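Local coordinates for Alr1585 protein (Nostoc sp., PDB 5C2I) that probably uses a bound haem to oxidise dyes and other substrates with hydrogen peroxide, as a dye-decolorizing (DyP-type) peroxidase, at residues Q112-D116 and K117-M121; F314-D317 and G318-A321; F399-S402 and R403-P407; P407-F410 and V411-T415. The protein carries 1 engineered substitution. All coordinates share one frame; numbering follows the deposited sequence.

Contact 1 of 4, residues Q112-D116 and K117-M121; sequences QIPGD and KPFRM
D116 sits at the N-cap of the short helix 117-121, and its carboxylate closes the first turn. D116 OD1 accepts from F119 N at 2.9 Å, using its anti lone pair, in a nearly straight bond (163°). CG stands anti to the backbone N (chi1 179°), which swings the carboxylate back over the start of the helix. OD1 also rests on the ring of P118, which has no N-H to offer there. The other oxygen, OD2, is held by I393 N, so each carboxylate oxygen has a backbone donor. This site lies within the N-terminal ferredoxin-like part of the DyP fold. F119 packs its ring edge against the incoming loop. F119 CE2 meets P114 CB at 3.7 Å and I113 CG2 at 3.9 Å, and D116 O lies in the plane of the ring. Beyond the segments, Y103 and F457 also pack on F119. R120 runs extended from CG to NE along the loop and grips two successive carbonyls. Both acceptors lie close to the guanidinium plane, though each nitrogen stands above the plane of its carbonyl. R120 NE donates to P114 O at 3.0 Å, and R120 NH2 donates to I113 O at 2.7 Å.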
loop_
_atom_site.group_PDB
_atom_site.type_symbol
_atom_site.label_atom_id
_atom_site.label_comp_id
_atom_site.label_asym_id
_atom_site.label_seq_id
_atom_site.Cartn_x
_atom_site.Cartn_y
_atom_site.Cartn_z
ATOM N N GLN A 112 16.344 -50.587 10.949
ATOM C CA GLN A 112 16.946 -49.237 10.907
ATOM C C GLN A 112 15.971 -48.130 10.484
ATOM O O GLN A 112 16.334 -46.957 10.382
ATOM C CB GLN A 112 18.149 -49.212 9.942
ATOM C CG GLN A 112 19.228 -50.140 10.437
ATOM C CD GLN A 112 19.788 -49.789 11.814
ATOM O OE1 GLN A 112 19.875 -50.644 12.655
ATOM N NE2 GLN A 112 20.166 -48.531 12.039
ATOM N N ILE A 113 14.756 -48.519 10.166
ATOM C CA ILE A 113 13.743 -47.536 9.790
ATOM C C ILE A 113 13.221 -46.940 11.099
ATOM O O ILE A 113 13.019 -47.654 12.057
ATOM C CB ILE A 113 12.642 -48.202 8.938
ATOM C CG1 ILE A 113 13.275 -48.668 7.596
ATOM C CG2 ILE A 113 11.429 -47.287 8.721
ATOM C CD1 ILE A 113 12.332 -49.387 6.664
ATOM N N PRO A 114 13.003 -45.620 11.139
ATOM C CA PRO A 114 12.413 -45.033 12.337
ATOM C C PRO A 114 11.246 -45.844 12.886
ATOM O O PRO A 114 10.387 -46.315 12.113
ATOM C CB PRO A 114 12.015 -43.606 11.878
ATOM C CG PRO A 114 13.053 -43.290 10.820
ATOM C CD PRO A 114 13.244 -44.601 10.093
ATOM N N GLY A 115 11.220 -45.984 14.212
ATOM C CA GLY A 115 10.348 -46.925 14.871
ATOM C C GLY A 115 8.910 -46.537 15.142
ATOM O O GLY A 115 8.114 -47.405 15.499
ATOM N N ASP A 116 8.541 -45.279 14.961
ATOM C CA ASP A 116 7.174 -44.823 15.310
ATOM C C ASP A 116 6.127 -45.631 14.578
ATOM O O ASP A 116 6.208 -45.803 13.351
ATOM C CB ASP A 116 7.051 -43.327 15.002
ATOM C CG ASP A 116 5.677 -42.771 15.294
ATOM O OD1 ASP A 116 4.815 -42.825 14.404
ATOM O OD2 ASP A 116 5.473 -42.309 16.429
ATOM N N LYS A 117 5.128 -46.169 15.292
ATOM C CA LYS A 117 4.191 -47.118 14.631
ATOM C C LYS A 117 3.286 -46.475 13.569
ATOM O O LYS A 117 3.147 -47.023 12.464
ATOM C CB LYS A 117 3.357 -47.915 15.656
ATOM C CG LYS A 117 4.122 -48.924 16.473
ATOM C CD LYS A 117 3.159 -49.644 17.426
ATOM C CE LYS A 117 3.761 -50.892 18.046
ATOM N NZ LYS A 117 5.181 -50.689 18.441
ATOM N N PRO A 118 2.669 -45.315 13.867
ATOM C CA PRO A 118 1.864 -44.702 12.820
ATOM C C PRO A 118 2.729 -44.377 11.595
ATOM O O PRO A 118 2.289 -44.584 10.455
ATOM C CB PRO A 118 1.343 -43.431 13.495
ATOM C CG PRO A 118 1.203 -43.857 14.944
ATOM C CD PRO A 118 2.374 -44.746 15.192
ATOM N N PHE A 119 3.921 -43.859 11.828
ATOM C CA PHE A 119 4.845 -43.528 10.709
ATOM C C PHE A 119 5.074 -44.767 9.837
ATOM O O PHE A 119 4.967 -44.685 8.615
ATOM C CB PHE A 119 6.172 -42.984 11.274
ATOM C CG PHE A 119 7.310 -43.049 10.303
ATOM C CD1 PHE A 119 7.441 -42.101 9.331
ATOM C CD2 PHE A 119 8.207 -44.106 10.338
ATOM C CE1 PHE A 119 8.512 -42.149 8.433
ATOM C CE2 PHE A 119 9.281 -44.163 9.460
ATOM C CZ PHE A 119 9.424 -43.199 8.489
ATOM N N ARG A 120 5.308 -45.915 10.471
ATOM C CA ARG A 120 5.497 -47.177 9.714
ATOM C C ARG A 120 4.253 -47.666 8.999
ATOM O O ARG A 120 4.313 -48.168 7.869
ATOM C CB ARG A 120 5.999 -48.256 10.608
ATOM C CG ARG A 120 7.413 -47.994 11.064
ATOM C CD ARG A 120 7.918 -49.201 11.797
ATOM N NE ARG A 120 9.337 -49.100 11.947
ATOM C CZ ARG A 120 10.134 -50.095 12.215
ATOM N NH1 ARG A 120 9.658 -51.294 12.415
ATOM N NH2 ARG A 120 11.406 -49.846 12.338
ATOM N N MET A 121 3.118 -47.472 9.613
ATOM C CA MET A 121 1.872 -47.908 9.010
ATOM C C MET A 121 1.514 -47.053 7.785
ATOM O O MET A 121 0.961 -47.557 6.823
ATOM C CB MET A 121 0.763 -47.875 10.070
ATOM C CG MET A 121 0.962 -48.961 11.123
ATOM S SD MET A 121 0.023 -48.647 12.613
ATOM C CE MET A 121 -1.569 -49.421 12.174
#

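Contact 2 of 4, residues F314-D317 and G318-A321; sequences FNYD and GDLA
D319 and Y316 meet mainly through backbone, and the bond between them is taken at an unusual angle. D319 N donates to Y316 O at 2.9 Å, but it stands far above the carbonyl plane (59° out of it). The N-H also points imperfectly, at 138°. This bond closes a type I beta turn from Y316 to D319, with D317 and G318 at its corners. An Asx turn leads into it: N315 OD1 accepts from D317 N at 2.9 Å. The two turns overlap in the long loop between helices 281-289 and 330-334, in the C-terminal part of the DyP peroxidase fold. L320 folds back on the turn from the far end. L320 CG lies 3.6 Å from D317 O, and L320 CD2 lies 3.8 Å from Y316 O. The acidic groups face other partners. D317 OD1 forms a salt bridge with R342. The buried D319 carboxylate is held by T299 and by the backbone N atoms of K324 and C325. The Y316 side chain comes within about 5 Å of the haem at its nearest atoms, its OH toward a propionate. That OH is hydrogen-bonded to T331 OG1.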
loop_
_atom_site.group_PDB
_atom_site.type_symbol
_atom_site.label_atom_id
_atom_site.label_comp_id
_atom_site.label_asym_id
_atom_site.label_seq_id
_atom_site.Cartn_x
_atom_site.Cartn_y
_atom_site.Cartn_z
ATOM N N PHE A 314 -3.164 -18.073 30.029
ATOM C CA PHE A 314 -4.350 -18.440 30.718
ATOM C C PHE A 314 -4.402 -19.918 30.898
ATOM O O PHE A 314 -3.660 -20.685 30.248
ATOM C CB PHE A 314 -5.595 -17.970 29.952
ATOM C CG PHE A 314 -5.781 -18.613 28.606
ATOM C CD1 PHE A 314 -5.160 -18.112 27.487
ATOM C CD2 PHE A 314 -6.560 -19.757 28.473
ATOM C CE1 PHE A 314 -5.305 -18.731 26.253
ATOM C CE2 PHE A 314 -6.710 -20.367 27.252
ATOM C CZ PHE A 314 -6.074 -19.859 26.119
ATOM N N ASN A 315 -5.281 -20.299 31.805
ATOM C CA ASN A 315 -5.630 -21.690 31.915
ATOM C C ASN A 315 -7.144 -21.668 32.138
ATOM O O ASN A 315 -7.787 -20.618 32.012
ATOM C CB ASN A 315 -4.814 -22.373 33.021
ATOM C CG ASN A 315 -4.955 -21.683 34.362
ATOM O OD1 ASN A 315 -6.058 -21.402 34.789
ATOM N ND2 ASN A 315 -3.847 -21.347 35.001
ATOM N N TYR A 316 -7.723 -22.803 32.457
ATOM C CA TYR A 316 -9.168 -22.804 32.619
ATOM C C TYR A 316 -9.584 -22.930 34.111
ATOM O O TYR A 316 -10.750 -23.253 34.425
ATOM C CB TYR A 316 -9.732 -23.943 31.797
ATOM C CG TYR A 316 -9.443 -23.792 30.309
ATOM C CD1 TYR A 316 -9.984 -22.740 29.591
ATOM C CD2 TYR A 316 -8.651 -24.714 29.621
ATOM C CE1 TYR A 316 -9.736 -22.601 28.231
ATOM C CE2 TYR A 316 -8.376 -24.576 28.248
ATOM C CZ TYR A 316 -8.901 -23.519 27.566
ATOM O OH TYR A 316 -8.634 -23.380 26.210
ATOM N N ASP A 317 -8.658 -22.602 35.014
ATOM C CA ASP A 317 -8.906 -22.637 36.469
ATOM C C ASP A 317 -9.998 -21.666 36.917
ATOM O O ASP A 317 -10.640 -21.922 37.924
ATOM C CB ASP A 317 -7.616 -22.370 37.294
ATOM C CG ASP A 317 -6.567 -23.495 37.173
ATOM O OD1 ASP A 317 -6.752 -24.476 36.428
ATOM O OD2 ASP A 317 -5.490 -23.373 37.803
ATOM N N GLY A 318 -10.211 -20.557 36.210
ATOM C CA GLY A 318 -11.309 -19.638 36.467
ATOM C C GLY A 318 -12.597 -20.020 35.752
ATOM O O GLY A 318 -13.567 -19.252 35.782
ATOM N N ASP A 319 -12.630 -21.221 35.175
ATOM C CA ASP A 319 -13.682 -21.646 34.241
ATOM C C ASP A 319 -13.867 -23.161 34.343
ATOM O O ASP A 319 -13.984 -23.862 33.326
ATOM C CB ASP A 319 -13.273 -21.227 32.832
ATOM C CG ASP A 319 -14.391 -21.347 31.804
ATOM O OD1 ASP A 319 -15.579 -21.457 32.171
ATOM O OD2 ASP A 319 -14.040 -21.238 30.605
ATOM N N LEU A 320 -13.913 -23.662 35.582
ATOM C CA LEU A 320 -13.965 -25.095 35.817
ATOM C C LEU A 320 -15.245 -25.735 35.280
ATOM O O LEU A 320 -15.221 -26.871 34.849
ATOM C CB LEU A 320 -13.851 -25.412 37.314
ATOM C CG LEU A 320 -12.543 -24.972 37.981
ATOM C CD1 LEU A 320 -12.506 -25.259 39.489
ATOM C CD2 LEU A 320 -11.359 -25.613 37.300
ATOM N N ALA A 321 -16.351 -25.010 35.320
ATOM C CA ALA A 321 -17.598 -25.559 34.803
ATOM C C ALA A 321 -17.748 -25.325 33.287
ATOM O O ALA A 321 -18.796 -25.659 32.730
ATOM C CB ALA A 321 -18.765 -24.991 35.552
#

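Contact 3 of 4, residues F399-S402 and R403-P407; sequences FMQS and RWANP. With HEM (protoporphyrin IX containing Fe), chain E.
Q401 and N406 join side chains one wide turn apart where helix 397-405 faces the haem; M400 and Q401 also touch the haem. M400 SD lies 3.6 Å from the haem vinyl atom CAC. Q401 OE1 meets the haem methyl CMC at 3.7 Å. The Q401 chain bends at CB-CG (chi2 79°), which brings NE2 back to N406. There Q401 NE2 donates to N406 OD1 at 3.0 Å, close to its own amide plane, with the two amide planes 49° apart. NE2 also bonds I421 O, and N406 OD1 accepts from Q423 N. A leucine at Q401 would probably leave N406 OD1 and I421 O each short of a donor, close to the haem edge. Behind this layer the helix widens into a pi-type turn. A405 N donates to M400 O at 2.9 Å in a nearly straight bond, and N406 N reaches Q401 O five residues back. On the flank away from the haem, F399 turns its edge to the W404 indole in a T-shaped pair, planes at 85°. F399 CE1 sits 3.5 Å from W404 NE1. R403 CG covers one face of the F399 ring in a CH-pi contact, 4.0 Å from its centroid. M400 and Q401 meet the haem through van der Waals contacts with vinyl and methyl groups, consistent with shaping the pocket rather than binding the iron.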
loop_
_atom_site.group_PDB
_atom_site.type_symbol
_atom_site.label_atom_id
_atom_site.label_comp_id
_atom_site.label_asym_id
_atom_site.label_seq_id
_atom_site.Cartn_x
_atom_site.Cartn_y
_atom_site.Cartn_z
ATOM N N PHE A 399 -3.220 -39.045 19.009
ATOM C CA PHE A 399 -3.883 -38.983 20.317
ATOM C C PHE A 399 -4.824 -37.783 20.395
ATOM O O PHE A 399 -5.974 -37.927 20.766
ATOM C CB PHE A 399 -2.829 -38.932 21.415
ATOM C CG PHE A 399 -3.347 -39.232 22.785
ATOM C CD1 PHE A 399 -3.979 -38.241 23.540
ATOM C CD2 PHE A 399 -3.148 -40.489 23.360
ATOM C CE1 PHE A 399 -4.448 -38.520 24.819
ATOM C CE2 PHE A 399 -3.588 -40.753 24.648
ATOM C CZ PHE A 399 -4.282 -39.781 25.369
ATOM N N MET A 400 -4.329 -36.616 19.976
ATOM C CA MET A 400 -5.072 -35.396 20.044
ATOM C C MET A 400 -6.349 -35.500 19.183
ATOM O O MET A 400 -7.447 -35.150 19.647
ATOM C CB MET A 400 -4.201 -34.238 19.623
ATOM C CG MET A 400 -4.789 -32.875 19.794
ATOM S SD MET A 400 -3.587 -31.591 19.397
ATOM C CE MET A 400 -2.564 -31.676 20.854
ATOM N N GLN A 401 -6.200 -35.979 17.946
ATOM C CA GLN A 401 -7.360 -36.124 17.049
ATOM C C GLN A 401 -8.322 -37.199 17.564
ATOM O O GLN A 401 -9.545 -36.962 17.666
ATOM C CB GLN A 401 -6.908 -36.464 15.637
ATOM C CG GLN A 401 -8.036 -36.529 14.608
ATOM C CD GLN A 401 -8.492 -35.169 14.138
ATOM O OE1 GLN A 401 -7.685 -34.325 13.718
ATOM N NE2 GLN A 401 -9.779 -34.927 14.221
ATOM N N SER A 402 -7.789 -38.384 17.840
ATOM C CA SER A 402 -8.629 -39.545 18.068
ATOM C C SER A 402 -9.209 -39.645 19.475
ATOM O O SER A 402 -10.319 -40.156 19.646
ATOM C CB SER A 402 -7.890 -40.839 17.672
ATOM O OG SER A 402 -6.896 -41.188 18.628
ATOM N N ARG A 403 -8.466 -39.176 20.473
ATOM C CA ARG A 403 -8.878 -39.320 21.871
ATOM C C ARG A 403 -9.466 -38.051 22.448
ATOM O O ARG A 403 -10.211 -38.091 23.438
ATOM C CB ARG A 403 -7.684 -39.782 22.726
ATOM C CG ARG A 403 -6.993 -41.055 22.200
ATOM C CD ARG A 403 -7.640 -42.318 22.711
ATOM N NE ARG A 403 -7.613 -42.434 24.185
ATOM C CZ ARG A 403 -6.736 -43.150 24.904
ATOM N NH1 ARG A 403 -5.765 -43.845 24.314
ATOM N NH2 ARG A 403 -6.831 -43.161 26.241
ATOM N N TRP A 404 -9.095 -36.906 21.904
ATOM C CA TRP A 404 -9.560 -35.602 22.420
ATOM C C TRP A 404 -10.591 -34.938 21.500
ATOM O O TRP A 404 -11.748 -34.754 21.898
ATOM C CB TRP A 404 -8.379 -34.664 22.693
ATOM C CG TRP A 404 -7.541 -35.096 23.884
ATOM C CD1 TRP A 404 -7.807 -36.131 24.767
ATOM C CD2 TRP A 404 -6.360 -34.440 24.383
ATOM N NE1 TRP A 404 -6.828 -36.174 25.727
ATOM C CE2 TRP A 404 -5.947 -35.136 25.520
ATOM C CE3 TRP A 404 -5.625 -33.335 23.965
ATOM C CZ2 TRP A 404 -4.808 -34.746 26.275
ATOM C CZ3 TRP A 404 -4.477 -32.966 24.683
ATOM C CH2 TRP A 404 -4.084 -33.669 25.819
ATOM N N ALA A 405 -10.195 -34.625 20.279
ATOM C CA ALA A 405 -11.081 -33.931 19.355
ATOM C C ALA A 405 -12.332 -34.727 18.957
ATOM O O ALA A 405 -13.454 -34.221 19.059
ATOM C CB ALA A 405 -10.320 -33.440 18.134
ATOM N N ASN A 406 -12.159 -35.957 18.520
ATOM C CA ASN A 406 -13.282 -36.739 18.017
ATOM C C ASN A 406 -14.309 -37.193 19.053
ATOM O O ASN A 406 -15.499 -37.087 18.792
ATOM C CB ASN A 406 -12.778 -37.968 17.255
ATOM C CG ASN A 406 -12.032 -37.611 15.979
ATOM O OD1 ASN A 406 -12.010 -36.463 15.533
ATOM N ND2 ASN A 406 -11.417 -38.618 15.386
ATOM N N PRO A 407 -13.868 -37.688 20.231
ATOM C CA PRO A 407 -14.873 -38.378 21.042
ATOM C C PRO A 407 -15.908 -37.459 21.694
ATOM O O PRO A 407 -15.574 -36.371 22.195
ATOM C CB PRO A 407 -14.050 -39.045 22.141
ATOM C CG PRO A 407 -12.688 -39.227 21.531
ATOM C CD PRO A 407 -12.501 -37.984 20.706
HETATM C CHA HEM E . -5.190 -23.935 17.999
HETATM C CHB HEM E . -7.631 -23.422 13.872
HETATM C CHC HEM E . -6.747 -28.057 12.797
HETATM C CHD HEM E . -4.538 -28.588 17.041
HETATM C C1A HEM E . -5.952 -23.394 16.977
HETATM C C2A HEM E . -6.457 -22.061 16.949
HETATM C C3A HEM E . -7.140 -21.922 15.791
HETATM C C4A HEM E . -7.035 -23.149 15.099
HETATM C CMA HEM E . -7.837 -20.694 15.271
HETATM C CAA HEM E . -6.275 -20.968 18.011
HETATM C CBA HEM E . -5.033 -20.079 17.914
HETATM C CGA HEM E . -3.806 -20.940 18.037
HETATM O O1A HEM E . -3.340 -21.286 19.162
HETATM O O2A HEM E . -3.254 -21.316 17.001
HETATM C C1B HEM E . -7.549 -24.648 13.214
HETATM C C2B HEM E . -8.101 -24.901 11.910
HETATM C C3B HEM E . -7.826 -26.157 11.592
HETATM C C4B HEM E . -7.140 -26.714 12.760
HETATM C CMB HEM E . -8.813 -23.893 11.078
HETATM C CAB HEM E . -8.083 -26.940 10.357
HETATM C CBB HEM E . -8.256 -26.390 9.142
HETATM C C1C HEM E . -6.100 -28.644 13.897
HETATM C C2C HEM E . -5.825 -29.986 14.057
HETATM C C3C HEM E . -5.219 -30.134 15.278
HETATM C C4C HEM E . -5.110 -28.855 15.836
HETATM C CMC HEM E . -6.067 -31.099 13.079
HETATM C CAC HEM E . -4.769 -31.348 15.957
HETATM C CBC HEM E . -5.250 -32.562 15.861
HETATM C C1D HEM E . -4.458 -27.296 17.558
HETATM C C2D HEM E . -3.763 -27.031 18.813
HETATM C C3D HEM E . -3.978 -25.757 19.110
HETATM C C4D HEM E . -4.777 -25.240 17.977
HETATM C CMD HEM E . -2.962 -28.004 19.663
HETATM C CAD HEM E . -3.424 -25.015 20.292
HETATM C CBD HEM E . -4.290 -25.142 21.551
HETATM C CGD HEM E . -3.639 -24.411 22.680
HETATM O O1D HEM E . -4.321 -23.560 23.244
HETATM O O2D HEM E . -2.442 -24.649 23.061
HETATM N NA HEM E . -6.377 -24.075 15.875
HETATM N NB HEM E . -7.072 -25.757 13.685
HETATM N NC HEM E . -5.753 -27.961 15.026
HETATM N ND HEM E . -5.119 -26.220 17.125
HETATM FE FE HEM E . -6.092 -26.007 15.473
HETATM O O HOH W 1 -4.141 -25.640 14.238
#

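Contact 4 of 4, residues P407-F410 and V411-T415; sequences PQNF and VQVNT
F410 and V411 pack as neighbours in a partly buried loop contact, between helix 397-405 and strand 428-431. A cis peptide bond joins them. With this bond cis, V411 lies over one face of the F410 ring, V411 CB 3.9 Å from the F410 ring centroid in a CH-pi contact and 7° off the ring normal. V411 CG2 lies 3.8 Å from F410 CE1. Outside the segments, F410 stacks with W404, and V411 touches F327 and L343. An alanine at F410 is likely to leave V411 CB without its aromatic face and to open a gap beside W404. Two beta turns shape the chain here, type I from P407 to F410 and type II from Q412 to T415. N409 OD1 bridges them. N409 OD1 accepts from N414 N at 2.9 Å in an almost straight bond (175°), and from Q408 NE2 at 3.1 Å. The two donors arrive from opposite faces of its amide plane. T415 tightens the second turn: T415 OG1 donates to Q412 O at 2.6 Å, from the same face as T415 N. The chi1 of T415 (-62°) sets OG1 beside its backbone N and CG2 anti to that N; T415 CG2 lies 3.4 Å from F410 O.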
loop_
_atom_site.group_PDB
_atom_site.type_symbol
_atom_site.label_atom_id
_atom_site.label_comp_id
_atom_site.label_asym_id
_atom_site.label_seq_id
_atom_site.Cartn_x
_atom_site.Cartn_y
_atom_site.Cartn_z
ATOM N N PRO A 407 -13.868 -37.688 20.231
ATOM C CA PRO A 407 -14.873 -38.378 21.042
ATOM C C PRO A 407 -15.908 -37.459 21.694
ATOM O O PRO A 407 -15.574 -36.371 22.195
ATOM C CB PRO A 407 -14.050 -39.045 22.141
ATOM C CG PRO A 407 -12.688 -39.227 21.531
ATOM C CD PRO A 407 -12.501 -37.984 20.706
ATOM N N GLN A 408 -17.158 -37.925 21.705
ATOM C CA GLN A 408 -18.229 -37.122 22.344
ATOM C C GLN A 408 -18.048 -37.027 23.870
ATOM O O GLN A 408 -18.567 -36.110 24.464
ATOM C CB GLN A 408 -19.624 -37.609 21.972
ATOM C CG GLN A 408 -19.938 -38.957 22.570
ATOM C CD GLN A 408 -21.429 -39.356 22.591
ATOM O OE1 GLN A 408 -22.033 -39.608 21.572
ATOM N NE2 GLN A 408 -21.988 -39.484 23.791
ATOM N N ASN A 409 -17.340 -37.979 24.495
ATOM C CA ASN A 409 -17.237 -38.010 25.942
ATOM C C ASN A 409 -15.886 -37.516 26.477
ATOM O O ASN A 409 -15.560 -37.727 27.642
ATOM C CB ASN A 409 -17.560 -39.400 26.467
ATOM C CG ASN A 409 -19.017 -39.770 26.222
ATOM O OD1 ASN A 409 -19.875 -38.888 25.989
ATOM N ND2 ASN A 409 -19.314 -41.037 26.363
ATOM N N PHE A 410 -15.156 -36.768 25.647
ATOM C CA PHE A 410 -13.971 -36.081 26.140
ATOM C C PHE A 410 -14.192 -34.563 26.170
ATOM O O PHE A 410 -14.621 -33.997 25.174
ATOM C CB PHE A 410 -12.722 -36.377 25.279
ATOM C CG PHE A 410 -11.483 -35.683 25.804
ATOM C CD1 PHE A 410 -10.769 -36.246 26.836
ATOM C CD2 PHE A 410 -11.146 -34.405 25.384
ATOM C CE1 PHE A 410 -9.676 -35.583 27.404
ATOM C CE2 PHE A 410 -10.073 -33.727 25.943
ATOM C CZ PHE A 410 -9.331 -34.317 26.959
ATOM N N VAL A 411 -13.789 -33.853 27.221
ATOM C CA VAL A 411 -13.209 -34.379 28.475
ATOM C C VAL A 411 -14.272 -34.914 29.419
ATOM O O VAL A 411 -13.953 -35.639 30.355
ATOM C CB VAL A 411 -12.391 -33.266 29.212
ATOM C CG1 VAL A 411 -13.307 -32.187 29.796
ATOM C CG2 VAL A 411 -11.503 -33.885 30.293
ATOM N N GLN A 412 -15.536 -34.571 29.188
ATOM C CA GLN A 412 -16.606 -35.140 30.019
ATOM C C GLN A 412 -17.731 -35.667 29.128
ATOM O O GLN A 412 -17.804 -35.335 27.927
ATOM C CB GLN A 412 -17.058 -34.156 31.106
ATOM C CG GLN A 412 -17.687 -32.880 30.660
ATOM C CD GLN A 412 -18.414 -32.158 31.814
ATOM O OE1 GLN A 412 -18.037 -32.280 32.994
ATOM N NE2 GLN A 412 -19.461 -31.406 31.470
ATOM N N VAL A 413 -18.546 -36.536 29.713
ATOM C CA VAL A 413 -19.627 -37.179 29.006
ATOM C C VAL A 413 -20.497 -36.105 28.351
ATOM O O VAL A 413 -20.749 -35.044 28.924
ATOM C CB VAL A 413 -20.473 -38.069 29.970
ATOM C CG1 VAL A 413 -21.690 -38.614 29.259
ATOM C CG2 VAL A 413 -19.635 -39.217 30.512
ATOM N N ASN A 414 -20.900 -36.366 27.116
ATOM C CA ASN A 414 -21.763 -35.473 26.326
ATOM C C ASN A 414 -21.198 -34.097 26.004
ATOM O O ASN A 414 -21.961 -33.176 25.753
ATOM C CB ASN A 414 -23.153 -35.350 26.944
ATOM C CG ASN A 414 -23.838 -36.685 27.044
ATOM O OD1 ASN A 414 -23.695 -37.532 26.165
ATOM N ND2 ASN A 414 -24.511 -36.911 28.127
ATOM N N THR A 415 -19.875 -33.974 26.004
ATOM C CA THR A 415 -19.220 -32.769 25.485
ATOM C C THR A 415 -19.454 -32.608 23.989
ATOM O O THR A 415 -19.703 -31.499 23.489
ATOM C CB THR A 415 -17.710 -32.820 25.758
ATOM O OG1 THR A 415 -17.510 -32.851 27.188
ATOM C CG2 THR A 415 -17.003 -31.611 25.147
#

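All four contacts are local, made within continuous stretches of chain. Contact 1 is buried and lies in the N-terminal DyP domain, about 21 Å from contact 3 between centres. Contacts 2 and 4 are loop turns with several exposed residues. Contact 3 is partly buried and is the one that touches the haem. Contacts 3 and 4 share P407 and join through W404 CD1 and F410 CZ, 3.2 Å apart, so the end of helix 397-405 packs on the loop that follows. Chemistry follows place. Contact 1 relies on a carboxylate cap and an arginine, contact 2 on turns whose acidic side chains are held by partners outside them, and contacts 3 and 4 on aromatic packing with hydrogen bonds from side-chain amides.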